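Local coordinates for dihydropyrimidinase (Brevibacillus agri, PDB 3SFW), which catalyses the reversible, zinc-dependent hydrolytic ring opening of dihydropyrimidines such as dihydrouracil to N-carbamoyl-beta-amino acids, at residues A[5-10]-A[44-49]; A[92-97]-A[123-128]. All blocks are in the same frame, centred on the assembly; numbering follows the deposited sequence.

Contact 1 (A[5-10]-A[44-49]); sequences IRNGTV and DATGYY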
ATOM      1  N   ILE A   5      22.358  43.128  14.820  1.00 14.53           N
ATOM      2  CA  ILE A   5      22.888  41.858  15.241  1.00 16.27           C
ATOM      3  C   ILE A   5      23.987  41.436  14.272  1.00 17.17           C
ATOM      4  O   ILE A   5      23.707  41.140  13.067  1.00 17.60           O
ATOM      5  CB  ILE A   5      21.799  40.754  15.292  1.00 13.79           C
ATOM      6  CG1 ILE A   5      20.539  41.230  16.042  1.00 16.64           C
ATOM      7  CG2 ILE A   5      22.346  39.475  15.856  1.00 14.29           C
ATOM      8  CD1 ILE A   5      19.345  40.186  15.975  1.00 18.56           C
ATOM      9  N   ARG A   6      25.216  41.394  14.774  1.00 15.52           N
ATOM     10  CA  ARG A   6      26.412  41.230  13.896  1.00 17.28           C
ATOM     11  C   ARG A   6      27.171  39.923  14.076  1.00 18.06           C
ATOM     12  O   ARG A   6      27.247  39.364  15.181  1.00 17.54           O
ATOM     13  CB  ARG A   6      27.401  42.385  14.129  1.00 19.49           C
ATOM     14  CG  ARG A   6      26.782  43.777  13.959  1.00 19.81           C
ATOM     15  CD  ARG A   6      27.888  44.802  13.807  1.00 24.62           C
ATOM     16  NE  ARG A   6      28.574  44.593  12.532  1.00 27.84           N
ATOM     17  CZ  ARG A   6      29.611  45.316  12.114  1.00 35.17           C
ATOM     18  NH1 ARG A   6      30.101  46.275  12.886  1.00 34.72           N
ATOM     19  NH2 ARG A   6      30.158  45.067  10.926  1.00 37.60           N
ATOM     20  N   ASN A   7      27.716  39.419  12.972  1.00 15.98           N
ATOM     21  CA  ASN A   7      28.688  38.334  13.027  1.00 15.94           C
ATOM     22  C   ASN A   7      28.092  36.952  13.252  1.00 15.83           C
ATOM     23  O   ASN A   7      28.833  36.027  13.576  1.00 17.16           O
ATOM     24  CB  ASN A   7      29.741  38.586  14.128  1.00 22.16           C
ATOM     25  CG  ASN A   7      30.386  39.947  14.024  1.00 34.57           C
ATOM     26  OD1 ASN A   7      30.699  40.410  12.920  1.00 40.38           O
ATOM     27  ND2 ASN A   7      30.604  40.615  15.189  1.00 36.63           N
ATOM     28  N   GLY A   8      26.778  36.824  13.090  1.00 15.43           N
ATOM     29  CA  GLY A   8      26.098  35.535  13.271  1.00 13.06           C
ATOM     30  C   GLY A   8      25.826  34.850  11.927  1.00 16.10           C
ATOM     31  O   GLY A   8      26.118  35.428  10.857  1.00 17.27           O
ATOM     32  N   THR A   9      25.341  33.612  11.999  1.00 13.29           N
ATOM     33  CA  THR A   9      24.918  32.830  10.808  1.00 11.99           C
ATOM     34  C   THR A   9      23.400  32.662  10.822  1.00 12.47           C
ATOM     35  O   THR A   9      22.846  32.075  11.751  1.00 15.52           O
ATOM     36  CB  THR A   9      25.580  31.491  10.817  1.00 16.12           C
ATOM     37  OG1 THR A   9      26.994  31.686  10.884  1.00 15.80           O
ATOM     38  CG2 THR A   9      25.238  30.669   9.532  1.00 15.00           C
ATOM     39  N   VAL A  10      22.738  33.306   9.862  1.00 14.16           N
ATOM     40  CA  VAL A  10      21.269  33.200   9.698  1.00 12.25           C
ATOM     41  C   VAL A  10      20.917  31.849   9.062  1.00 15.30           C
ATOM     42  O   VAL A  10      21.496  31.471   8.060  1.00 14.32           O
ATOM     43  CB  VAL A  10      20.748  34.338   8.787  1.00 12.02           C
ATOM     44  CG1 VAL A  10      19.159  34.247   8.570  1.00 12.81           C
ATOM     45  CG2 VAL A  10      21.153  35.700   9.413  1.00 14.33           C
ATOM     46  N   ASP A  44      26.365  41.256  19.588  1.00 17.89           N
ATOM     47  CA  ASP A  44      27.387  40.363  19.057  1.00 19.13           C
ATOM     48  C   ASP A  44      26.911  38.893  18.992  1.00 19.68           C
ATOM     49  O   ASP A  44      26.703  38.252  20.024  1.00 18.72           O
ATOM     50  CB  ASP A  44      28.649  40.500  19.926  1.00 22.61           C
ATOM     51  CG  ASP A  44      29.805  39.663  19.430  1.00 26.10           C
ATOM     52  OD1 ASP A  44      29.676  38.980  18.400  1.00 23.06           O
ATOM     53  OD2 ASP A  44      30.868  39.683  20.078  1.00 28.16           O
ATOM     54  N   ALA A  45      26.718  38.373  17.769  1.00 17.40           N
ATOM     55  CA  ALA A  45      26.243  36.990  17.577  1.00 15.52           C
ATOM     56  C   ALA A  45      27.331  36.052  17.060  1.00 15.59           C
ATOM     57  O   ALA A  45      27.039  34.981  16.540  1.00 14.55           O
ATOM     58  CB  ALA A  45      25.011  36.963  16.635  1.00 15.22           C
ATOM     59  N   THR A  46      28.603  36.396  17.324  1.00 18.20           N
ATOM     60  CA  THR A  46      29.710  35.508  16.990  1.00 15.87           C
ATOM     61  C   THR A  46      29.503  34.122  17.568  1.00 18.67           C
ATOM     62  O   THR A  46      29.227  33.967  18.777  1.00 18.62           O
ATOM     63  CB  THR A  46      31.098  36.089  17.524  1.00 18.48           C
ATOM     64  OG1 THR A  46      31.293  37.405  17.016  1.00 19.69           O
ATOM     65  CG2 THR A  46      32.264  35.224  17.062  1.00 21.98           C
ATOM     66  N   GLY A  47      29.645  33.097  16.720  1.00 18.08           N
ATOM     67  CA  GLY A  47      29.527  31.703  17.162  1.00 20.07           C
ATOM     68  C   GLY A  47      28.079  31.216  17.330  1.00 18.14           C
ATOM     69  O   GLY A  47      27.837  30.081  17.740  1.00 17.82           O
ATOM     70  N   TYR A  48      27.124  32.072  17.013  1.00 16.02           N
ATOM     71  CA  TYR A  48      25.700  31.661  17.126  1.00 13.83           C
ATOM     72  C   TYR A  48      25.062  31.501  15.752  1.00  9.77           C
ATOM     73  O   TYR A  48      25.407  32.233  14.787  1.00 15.37           O
ATOM     74  CB  TYR A  48      24.879  32.711  17.909  1.00 13.12           C
ATOM     75  CG  TYR A  48      25.391  33.024  19.319  1.00 16.51           C
ATOM     76  CD1 TYR A  48      26.119  32.089  20.069  1.00 15.80           C
ATOM     77  CD2 TYR A  48      25.177  34.280  19.864  1.00 16.19           C
ATOM     78  CE1 TYR A  48      26.574  32.415  21.380  1.00 16.61           C
ATOM     79  CE2 TYR A  48      25.614  34.597  21.136  1.00 19.71           C
ATOM     80  CZ  TYR A  48      26.311  33.682  21.877  1.00 18.67           C
ATOM     81  OH  TYR A  48      26.685  34.041  23.170  1.00 18.64           O
ATOM     82  N   TYR A  49      24.034  30.669  15.709  1.00 12.34           N
ATOM     83  CA  TYR A  49      22.993  30.779  14.707  1.00 11.82           C
ATOM     84  C   TYR A  49      21.920  31.833  15.101  1.00 14.21           C
ATOM     85  O   TYR A  49      21.563  31.961  16.275  1.00 15.81           O
ATOM     86  CB  TYR A  49      22.252  29.445  14.562  1.00 11.51           C
ATOM     87  CG  TYR A  49      23.059  28.350  13.929  1.00 13.75           C
ATOM     88  CD1 TYR A  49      23.722  28.561  12.713  1.00 18.09           C
ATOM     89  CD2 TYR A  49      23.170  27.095  14.548  1.00 15.08           C
ATOM     90  CE1 TYR A  49      24.465  27.534  12.141  1.00 18.33           C
ATOM     91  CE2 TYR A  49      23.904  26.068  13.976  1.00 16.21           C
ATOM     92  CZ  TYR A  49      24.598  26.317  12.817  1.00 18.45           C
ATOM     93  OH  TYR A  49      25.281  25.273  12.238  1.00 20.34           O
TER
HETATM   94  O   HOH W   1      29.867  33.643  13.838  1.00 24.89           O
HETATM   95  O   HOH W   2      27.847  32.058  13.388  1.00 20.60           O
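Arg6 and Asp44 pair in parallel at one end of this contact, Thr9 and Tyr49 at the other, and between them each segment makes a detour. Ala45 N gives its hydrogen to Arg6 O at 2.8 Å, and Thr9 N reaches Tyr48 O in a straight bond, 171° at the hydrogen. The detour of 44-49 is a type II turn from Ala45 to Tyr48, with Gly47 at positive phi. An Asx turn at Asp44 leads into it: Asp44 CG is anti to the backbone N (chi1 -177°), and OD1 takes two donors, Thr46 OG1 on its syn lone pair and Thr46 N from above the carboxylate plane.

Asn7 meets the 44-49 segment from CB to tip. Its CB lies 3.5 Å from Thr46 OG1; CG is a little farther from the same hydroxyl; at the tip, ND2 stands 3.7 Å from Asp44 OD1, the amide plane turned 86° from the carboxylate. On the buried side, Ile5 CG2 packs on Ala45 CB, and Gly8 passes so close to that methyl that a side chain in its place would collide with it. Thr9 and Tyr49 lie side by side, pointing the same way, Thr9 CB 4.0 Å from Tyr49 CD1; Thr9 O sits in the ring plane at its edge and also meets Tyr49 CA at 3.2 Å. Two waters stitch the detours together, one between Asn7 O and Gly47 N, the other between Tyr48 O and Thr9 OG1.

Arg6 turns away to a salt bridge with Asp20, while Tyr48 and Tyr49 lean on strand 393-403. Two segments that leave one sheet together and enter the next together suit the small beta domain that accompanies the barrel in amidohydrolases of the dihydropyrimidinase type.

Contact 2 (A[92-97]-A[123-128]); sequences FCLTSK and HLMVSD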
ATOM      1  N   PHE A  92      -4.960  25.966  22.648  1.00 10.28           N
ATOM      2  CA  PHE A  92      -6.334  25.488  22.453  1.00  9.72           C
ATOM      3  C   PHE A  92      -7.380  26.101  23.400  1.00 12.42           C
ATOM      4  O   PHE A  92      -7.487  25.711  24.589  1.00 12.48           O
ATOM      5  CB  PHE A  92      -6.348  23.944  22.545  1.00  9.09           C
ATOM      6  CG  PHE A  92      -5.675  23.284  21.377  1.00 10.67           C
ATOM      7  CD1 PHE A  92      -4.338  22.890  21.439  1.00 10.39           C
ATOM      8  CD2 PHE A  92      -6.378  23.051  20.222  1.00  9.55           C
ATOM      9  CE1 PHE A  92      -3.719  22.291  20.379  1.00 11.20           C
ATOM     10  CE2 PHE A  92      -5.753  22.466  19.120  1.00  8.64           C
ATOM     11  CZ  PHE A  92      -4.400  22.108  19.196  1.00 10.44           C
ATOM     12  N   CYS A  93      -8.249  26.911  22.814  1.00 10.61           N
ATOM     13  CA  CYS A  93      -9.426  27.436  23.527  1.00 11.18           C
ATOM     14  C   CYS A  93     -10.527  26.370  23.563  1.00 12.44           C
ATOM     15  O   CYS A  93     -11.067  25.935  22.511  1.00 10.82           O
ATOM     16  CB  CYS A  93      -9.905  28.690  22.792  1.00 12.32           C
ATOM     17  SG  CYS A  93     -11.472  29.325  23.460  1.00 14.00           S
ATOM     18  N   LEU A  94     -10.843  25.892  24.767  1.00 12.48           N
ATOM     19  CA  LEU A  94     -11.813  24.814  24.900  1.00 10.91           C
ATOM     20  C   LEU A  94     -13.218  25.375  24.988  1.00 13.33           C
ATOM     21  O   LEU A  94     -13.422  26.469  25.503  1.00 14.61           O
ATOM     22  CB  LEU A  94     -11.534  24.012  26.157  1.00 11.20           C
ATOM     23  CG  LEU A  94     -10.110  23.489  26.259  1.00 14.13           C
ATOM     24  CD1 LEU A  94     -10.024  22.625  27.557  1.00 13.54           C
ATOM     25  CD2 LEU A  94      -9.714  22.637  25.006  1.00 15.19           C
ATOM     26  N   THR A  95     -14.178  24.583  24.543  1.00 13.11           N
ATOM     27  CA  THR A  95     -15.597  24.983  24.598  1.00 18.54           C
ATOM     28  C   THR A  95     -16.423  23.878  25.265  1.00 24.98           C
ATOM     29  O   THR A  95     -15.986  22.738  25.382  1.00 20.49           O
ATOM     30  CB  THR A  95     -16.155  25.206  23.189  1.00 17.15           C
ATOM     31  OG1 THR A  95     -16.050  23.985  22.421  1.00 19.30           O
ATOM     32  CG2 THR A  95     -15.389  26.301  22.492  1.00 14.73           C
ATOM     33  N   SER A  96     -17.621  24.232  25.717  1.00 30.59           N
ATOM     34  CA  SER A  96     -18.557  23.235  26.245  1.00 37.29           C
ATOM     35  C   SER A  96     -19.891  23.340  25.500  1.00 36.62           C
ATOM     36  O   SER A  96     -20.254  24.407  25.021  1.00 36.84           O
ATOM     37  CB  SER A  96     -18.750  23.416  27.766  1.00 40.07           C
ATOM     38  OG  SER A  96     -19.143  24.746  28.084  1.00 42.42           O
ATOM     39  N   LYS A  97     -20.594  22.225  25.361  1.00 39.99           N
ATOM     40  CA  LYS A  97     -21.871  22.252  24.643  1.00 43.08           C
ATOM     41  C   LYS A  97     -22.829  23.209  25.308  1.00 41.13           C
ATOM     42  O   LYS A  97     -22.791  23.397  26.522  1.00 39.54           O
ATOM     43  CB  LYS A  97     -22.491  20.868  24.569  1.00 45.85           C
ATOM     44  CG  LYS A  97     -21.789  19.950  23.615  1.00 48.21           C
ATOM     45  CD  LYS A  97     -22.228  18.540  23.853  1.00 49.64           C
ATOM     46  CE  LYS A  97     -21.102  17.575  23.560  1.00 50.26           C
ATOM     47  NZ  LYS A  97     -21.660  16.239  23.235  1.00 48.12           N
ATOM     48  N   HIS A 123      -6.374  28.340  18.827  1.00 10.26           N
ATOM     49  CA  HIS A 123      -7.294  27.450  18.074  1.00  9.34           C
ATOM     50  C   HIS A 123      -8.629  27.384  18.829  1.00 11.38           C
ATOM     51  O   HIS A 123      -8.679  27.648  20.023  1.00 10.36           O
ATOM     52  CB  HIS A 123      -6.749  26.002  17.983  1.00  9.33           C
ATOM     53  CG  HIS A 123      -5.285  25.901  17.695  1.00  9.60           C
ATOM     54  ND1 HIS A 123      -4.731  26.165  16.443  1.00  9.42           N
ATOM     55  CD2 HIS A 123      -4.267  25.473  18.484  1.00 10.71           C
ATOM     56  CE1 HIS A 123      -3.435  25.893  16.498  1.00 11.70           C
ATOM     57  NE2 HIS A 123      -3.123  25.551  17.746  1.00 11.22           N
ATOM     58  N   LEU A 124      -9.669  26.863  18.192  1.00 10.25           N
ATOM     59  CA  LEU A 124     -10.981  26.726  18.909  1.00 10.00           C
ATOM     60  C   LEU A 124     -11.485  25.293  18.848  1.00 11.11           C
ATOM     61  O   LEU A 124     -11.648  24.729  17.750  1.00 11.33           O
ATOM     62  CB  LEU A 124     -12.021  27.648  18.254  1.00  9.45           C
ATOM     63  CG  LEU A 124     -13.388  27.622  18.955  1.00 10.33           C
ATOM     64  CD1 LEU A 124     -13.244  28.251  20.354  1.00 13.28           C
ATOM     65  CD2 LEU A 124     -14.339  28.465  18.099  1.00 13.28           C
ATOM     66  N   MET A 125     -11.733  24.703  20.018  1.00 11.40           N
ATOM     67  CA  MET A 125     -12.389  23.373  20.118  1.00 11.54           C
ATOM     68  C   MET A 125     -13.836  23.419  19.636  1.00 13.16           C
ATOM     69  O   MET A 125     -14.575  24.333  19.991  1.00 13.65           O
ATOM     70  CB  MET A 125     -12.355  22.910  21.559  1.00 10.77           C
ATOM     71  CG  MET A 125     -13.231  21.658  21.801  1.00 11.17           C
ATOM     72  SD  MET A 125     -13.077  21.338  23.606  1.00 14.38           S
ATOM     73  CE  MET A 125     -14.497  20.227  23.772  1.00 17.45           C
ATOM     74  N   VAL A 126     -14.228  22.471  18.802  1.00 11.04           N
ATOM     75  CA  VAL A 126     -15.674  22.306  18.430  1.00 12.30           C
ATOM     76  C   VAL A 126     -16.167  21.004  19.073  1.00 16.68           C
ATOM     77  O   VAL A 126     -15.553  19.948  18.861  1.00 16.52           O
ATOM     78  CB  VAL A 126     -15.872  22.290  16.894  1.00 12.46           C
ATOM     79  CG1 VAL A 126     -17.347  22.123  16.511  1.00 13.25           C
ATOM     80  CG2 VAL A 126     -15.333  23.595  16.301  1.00 12.50           C
ATOM     81  N   SER A 127     -17.163  21.118  19.966  1.00 19.05           N
ATOM     82  CA  SER A 127     -17.736  19.930  20.681  1.00 22.47           C
ATOM     83  C   SER A 127     -18.928  19.417  19.914  1.00 23.14           C
ATOM     84  O   SER A 127     -19.296  18.262  20.059  1.00 22.01           O
ATOM     85  CB  SER A 127     -18.213  20.259  22.124  1.00 23.93           C
ATOM     86  OG  SER A 127     -18.146  21.667  22.436  1.00 32.02           O
ATOM     87  N   ASP A 128     -19.619  20.312  19.210  1.00 18.31           N
ATOM     88  CA  ASP A 128     -20.713  19.883  18.374  1.00 21.66           C
ATOM     89  C   ASP A 128     -21.152  20.924  17.365  1.00 19.30           C
ATOM     90  O   ASP A 128     -20.897  22.117  17.520  1.00 22.83           O
ATOM     91  CB  ASP A 128     -21.879  19.357  19.199  1.00 32.88           C
ATOM     92  CG  ASP A 128     -22.863  20.414  19.542  1.00 36.99           C
ATOM     93  OD1 ASP A 128     -24.009  20.368  19.032  1.00 38.45           O
ATOM     94  OD2 ASP A 128     -22.479  21.309  20.305  1.00 40.37           O
TER
HETATM   95  O   HOH W   3     -19.821  15.985  21.259  1.00 40.81           O
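Phe92 and Cys93 run parallel to His123 and Leu124 as neighbouring strands of a beta-alpha-beta unit, joined through helix 101-112, in the TIM-barrel fold of the amidohydrolases. Cys93 N bonds to His123 O, and Cys93 O takes Met125 N in a nearly linear bond. Past these strand ends the two segments stay together as loops, their overall directions 19° apart.

On one side of the sheet, His123 CD2 sits over the centre of the Phe92 ring, 3.3 Å above its plane, with the two rings inclined at 36°. His123 is fixed by Ser148 at ND1 and Pro57 O at NE2, and Phe92 also meets the zinc ligands His58 and His60, which puts its ring probably in the metal site's second shell. On the other side, Cys93 SG touches Leu124 CD1, which also meets Thr95 CG2 at 3.6 Å.

Beyond the strands, side chains take over from the backbone. Thr95 OG1 lies between its backbone N and carbonyl carbon (chi1 60°), donating to Met125 O from above the carbonyl plane at 2.9 Å and accepting from Ser127 OG. A valine in place of Thr95 would probably leave Met125 O and Ser127 OG without this shared partner, so that the two loops would be less firmly joined. Met125, extended beyond CG, reaches Thr95 with its end: SD takes a weak bond from Thr95 N and CE comes to 3.3 Å from Thr95 O. Farther out, Lys97 CG rests 3.6 Å from Asp128 OD2, and a water accepts from Lys97 NZ at 2.7 Å and lies 2.6 Å from Ser127 O.

How the contacts relate
Contact 1 closes before contact 2 opens along the chain, and their centres lie 42 Å apart on opposite sides of the chain's centre; the nearest atoms are still about 25 Å from each other. What connects them is strand 49-59, which begins at the end of contact 1 and whose far end carries the zinc ligand His58, with His60 just beyond it. It pairs with strand 9-11 on the side of contact 1 and with strand 86-93, which leads into contact 2. One sheet thus runs from the outer beta domain into the barrel: contact 1 belongs to the peripheral framework, contact 2 to the barrel wall beside the metal centre.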